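PDB 3DBX: CD1-2 antigen from Gallus gallus, which probably binds and displays lipid antigens at the cell surface, as a CD1 member of the MHC class I-like family. Local coordinates for residues I119-V127 with P138-S149. Numbering follows the deposited sequence.
Sequences IGEGGRDLV and PQRSTLLAKVMS
Leu126 and Arg140 meet where the floor of the MHC class I-like platform passes into its second wall: hairpin 119-127, closed by a type I' turn, carries a classic bulge that sets both Leu126 and Val127 opposite Ile119, and helix 143-149 packs against it. In the tight apolar part Leu126 CD2 lies 3.7 Å from Met148 SD, while its CD1 branch touches Leu144 CD2 and Ala145 CB. Val127 fits against the helix, CG1 at Ser149 CB and CG2 3.9 Å from Met148 SD. Ile119, beside Met148, touches a bound palmitic acid, consistent with the lipid-binding groove of CD1 proteins. The solvent side is looser: Gln139 and Asp125 meet through their CB atoms, Asp125 OD1 is hydrogen-bonded to an aromatic side chain of another protein's chain, and Arg124, an exposed residue, lays its guanidinium on one face of that of Arg140, centres 4.0 Å apart. Leu126 CD1 covers the opposite face. Arg140 itself is firmly held: bent at chi3 (77°), it turns NE and NH2 onto Asp125 O, and NH2 also reaches Glu121 O at 2.7 Å. Buried Glu121 forms two salt bridges, OE2 with Arg97 and OE1 with Arg140 NH1 (2.8 Å, N-H...O angle 170°).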
loop_
_atom_site.group_PDB
_atom_site.type_symbol
_atom_site.label_atom_id
_atom_site.label_comp_id
_atom_site.label_asym_id
_atom_site.label_seq_id
_atom_site.Cartn_x
_atom_site.Cartn_y
_atom_site.Cartn_z
ATOM N N ILE A 119 -15.461 -5.190 -6.677
ATOM C CA ILE A 119 -15.062 -4.726 -8.016
ATOM C C ILE A 119 -15.272 -3.214 -8.162
ATOM O O ILE A 119 -16.320 -2.704 -7.806
ATOM C CB ILE A 119 -15.823 -5.488 -9.158
ATOM C CG1 ILE A 119 -15.665 -7.011 -8.981
ATOM C CG2 ILE A 119 -15.299 -5.080 -10.504
ATOM C CD1 ILE A 119 -16.418 -7.885 -9.996
ATOM N N GLY A 120 -14.270 -2.514 -8.695
ATOM C CA GLY A 120 -14.398 -1.109 -9.057
ATOM C C GLY A 120 -14.193 -0.844 -10.543
ATOM O O GLY A 120 -13.558 -1.638 -11.261
ATOM N N GLU A 121 -14.732 0.281 -11.003
ATOM C CA GLU A 121 -14.461 0.778 -12.339
ATOM C C GLU A 121 -14.186 2.265 -12.244
ATOM O O GLU A 121 -14.866 2.996 -11.507
ATOM C CB GLU A 121 -15.645 0.503 -13.275
ATOM C CG GLU A 121 -15.443 0.932 -14.736
ATOM C CD GLU A 121 -15.650 2.425 -14.951
ATOM O OE1 GLU A 121 -16.517 3.024 -14.277
ATOM O OE2 GLU A 121 -14.923 3.017 -15.776
ATOM N N GLY A 122 -13.186 2.716 -12.999
ATOM C CA GLY A 122 -12.770 4.115 -12.956
ATOM C C GLY A 122 -12.445 4.619 -11.564
ATOM O O GLY A 122 -12.616 5.796 -11.288
ATOM N N GLY A 123 -11.991 3.738 -10.679
ATOM C CA GLY A 123 -11.525 4.155 -9.353
ATOM C C GLY A 123 -12.616 4.438 -8.336
ATOM O O GLY A 123 -12.380 5.102 -7.348
ATOM N N ARG A 124 -13.826 3.951 -8.595
ATOM C CA ARG A 124 -14.933 4.043 -7.654
ATOM C C ARG A 124 -15.542 2.650 -7.566
ATOM O O ARG A 124 -15.385 1.866 -8.496
ATOM C CB ARG A 124 -16.006 5.017 -8.188
ATOM C CG ARG A 124 -15.504 6.438 -8.425
ATOM C CD ARG A 124 -16.583 7.363 -9.006
ATOM N NE ARG A 124 -17.085 6.916 -10.310
ATOM C CZ ARG A 124 -18.375 6.752 -10.616
ATOM N NH1 ARG A 124 -19.325 6.970 -9.708
ATOM N NH2 ARG A 124 -18.721 6.366 -11.841
ATOM N N ASP A 125 -16.268 2.355 -6.487
ATOM C CA ASP A 125 -16.953 1.060 -6.349
ATOM C C ASP A 125 -17.909 0.829 -7.504
ATOM O O ASP A 125 -18.490 1.783 -8.036
ATOM C CB ASP A 125 -17.732 0.968 -5.035
ATOM C CG ASP A 125 -16.896 1.322 -3.821
ATOM O OD1 ASP A 125 -15.644 1.365 -3.935
ATOM O OD2 ASP A 125 -17.497 1.576 -2.748
ATOM N N LEU A 126 -18.057 -0.441 -7.889
ATOM C CA LEU A 126 -18.947 -0.825 -8.992
ATOM C C LEU A 126 -19.951 -1.914 -8.591
ATOM O O LEU A 126 -21.146 -1.702 -8.738
ATOM C CB LEU A 126 -18.154 -1.235 -10.246
ATOM C CG LEU A 126 -18.959 -1.700 -11.474
ATOM C CD1 LEU A 126 -19.817 -0.580 -12.019
ATOM C CD2 LEU A 126 -18.049 -2.270 -12.564
ATOM N N VAL A 127 -19.465 -3.068 -8.114
ATOM C CA VAL A 127 -20.321 -4.143 -7.541
ATOM C C VAL A 127 -19.634 -4.874 -6.371
ATOM O O VAL A 127 -18.401 -4.957 -6.315
ATOM C CB VAL A 127 -20.808 -5.202 -8.601
ATOM C CG1 VAL A 127 -21.750 -4.582 -9.615
ATOM C CG2 VAL A 127 -19.640 -5.887 -9.309
ATOM N N PRO A 138 -25.093 -4.186 -6.473
ATOM C CA PRO A 138 -24.644 -2.955 -7.140
ATOM C C PRO A 138 -24.216 -1.866 -6.152
ATOM O O PRO A 138 -24.888 -1.655 -5.138
ATOM C CB PRO A 138 -25.889 -2.497 -7.913
ATOM C CG PRO A 138 -26.786 -3.670 -7.947
ATOM C CD PRO A 138 -26.534 -4.409 -6.688
ATOM N N GLN A 139 -23.105 -1.191 -6.459
ATOM C CA GLN A 139 -22.547 -0.138 -5.608
ATOM C C GLN A 139 -22.834 1.272 -6.139
ATOM O O GLN A 139 -22.788 2.247 -5.382
ATOM C CB GLN A 139 -21.041 -0.322 -5.447
ATOM C CG GLN A 139 -20.583 -1.647 -4.805
ATOM C CD GLN A 139 -20.624 -1.629 -3.284
ATOM O OE1 GLN A 139 -21.642 -1.278 -2.677
ATOM N NE2 GLN A 139 -19.518 -2.010 -2.662
ATOM N N ARG A 140 -23.099 1.379 -7.440
ATOM C CA ARG A 140 -23.531 2.632 -8.048
ATOM C C ARG A 140 -24.865 2.368 -8.738
ATOM O O ARG A 140 -25.299 1.212 -8.797
ATOM C CB ARG A 140 -22.466 3.206 -9.000
ATOM C CG ARG A 140 -22.164 2.375 -10.230
ATOM C CD ARG A 140 -21.086 2.997 -11.094
ATOM N NE ARG A 140 -19.747 2.788 -10.539
ATOM C CZ ARG A 140 -18.625 2.806 -11.254
ATOM N NH1 ARG A 140 -18.672 2.997 -12.564
ATOM N NH2 ARG A 140 -17.450 2.607 -10.660
ATOM N N SER A 141 -25.524 3.412 -9.242
ATOM C CA SER A 141 -26.886 3.245 -9.776
ATOM C C SER A 141 -27.049 3.321 -11.306
ATOM O O SER A 141 -28.128 3.661 -11.793
ATOM C CB SER A 141 -27.887 4.168 -9.051
ATOM O OG SER A 141 -27.624 5.540 -9.289
ATOM N N THR A 142 -26.003 2.962 -12.055
ATOM C CA THR A 142 -26.062 2.967 -13.535
ATOM C C THR A 142 -26.108 1.564 -14.207
ATOM O O THR A 142 -26.173 0.540 -13.517
ATOM C CB THR A 142 -24.946 3.858 -14.151
ATOM O OG1 THR A 142 -25.214 4.069 -15.545
ATOM C CG2 THR A 142 -23.550 3.234 -13.959
ATOM N N LEU A 143 -26.087 1.544 -15.548
ATOM C CA LEU A 143 -26.232 0.319 -16.358
ATOM C C LEU A 143 -25.098 -0.688 -16.166
ATOM O O LEU A 143 -25.364 -1.879 -15.975
ATOM C CB LEU A 143 -26.341 0.661 -17.847
ATOM C CG LEU A 143 -26.333 -0.476 -18.880
ATOM C CD1 LEU A 143 -27.727 -1.098 -19.063
ATOM C CD2 LEU A 143 -25.813 0.045 -20.211
ATOM N N LEU A 144 -23.845 -0.225 -16.232
ATOM C CA LEU A 144 -22.704 -1.129 -16.106
ATOM C C LEU A 144 -22.775 -1.867 -14.775
ATOM O O LEU A 144 -22.459 -3.059 -14.706
ATOM C CB LEU A 144 -21.371 -0.388 -16.254
ATOM C CG LEU A 144 -20.071 -1.163 -15.986
ATOM C CD1 LEU A 144 -19.716 -2.096 -17.135
ATOM C CD2 LEU A 144 -18.927 -0.202 -15.719
ATOM N N ALA A 145 -23.207 -1.157 -13.732
ATOM C CA ALA A 145 -23.405 -1.754 -12.414
ATOM C C ALA A 145 -24.547 -2.765 -12.395
ATOM O O ALA A 145 -24.447 -3.792 -11.744
ATOM C CB ALA A 145 -23.634 -0.682 -11.368
ATOM N N LYS A 146 -25.632 -2.458 -13.106
ATOM C CA LYS A 146 -26.816 -3.320 -13.159
ATOM C C LYS A 146 -26.542 -4.594 -13.966
ATOM O O LYS A 146 -26.981 -5.679 -13.584
ATOM C CB LYS A 146 -28.011 -2.545 -13.745
ATOM C CG LYS A 146 -29.313 -3.328 -13.867
ATOM C CD LYS A 146 -30.392 -2.504 -14.571
ATOM C CE LYS A 146 -31.606 -3.356 -14.946
ATOM N NZ LYS A 146 -32.594 -2.602 -15.765
ATOM N N VAL A 147 -25.811 -4.445 -15.074
ATOM C CA VAL A 147 -25.486 -5.544 -15.982
ATOM C C VAL A 147 -24.500 -6.536 -15.336
ATOM O O VAL A 147 -24.749 -7.744 -15.331
ATOM C CB VAL A 147 -24.928 -5.008 -17.335
ATOM C CG1 VAL A 147 -24.307 -6.126 -18.155
ATOM C CG2 VAL A 147 -26.025 -4.304 -18.142
ATOM N N MET A 148 -23.401 -6.023 -14.784
ATOM C CA MET A 148 -22.385 -6.859 -14.156
ATOM C C MET A 148 -22.914 -7.621 -12.943
ATOM O O MET A 148 -22.525 -8.836 -12.742
ATOM C CB MET A 148 -21.178 -6.014 -13.744
ATOM C CG MET A 148 -20.061 -6.833 -13.115
ATOM S SD MET A 148 -18.521 -5.912 -13.053
ATOM C CE MET A 148 -18.195 -5.746 -14.819
ATOM N N SER A 149 -23.779 -6.899 -12.129
ATOM C CA SER A 149 -24.350 -7.482 -10.915
ATOM C C SER A 149 -25.342 -8.607 -11.237
ATOM O O SER A 149 -25.400 -9.605 -10.513
ATOM C CB SER A 149 -25.046 -6.395 -10.090
ATOM O OG SER A 149 -25.468 -6.887 -8.828
#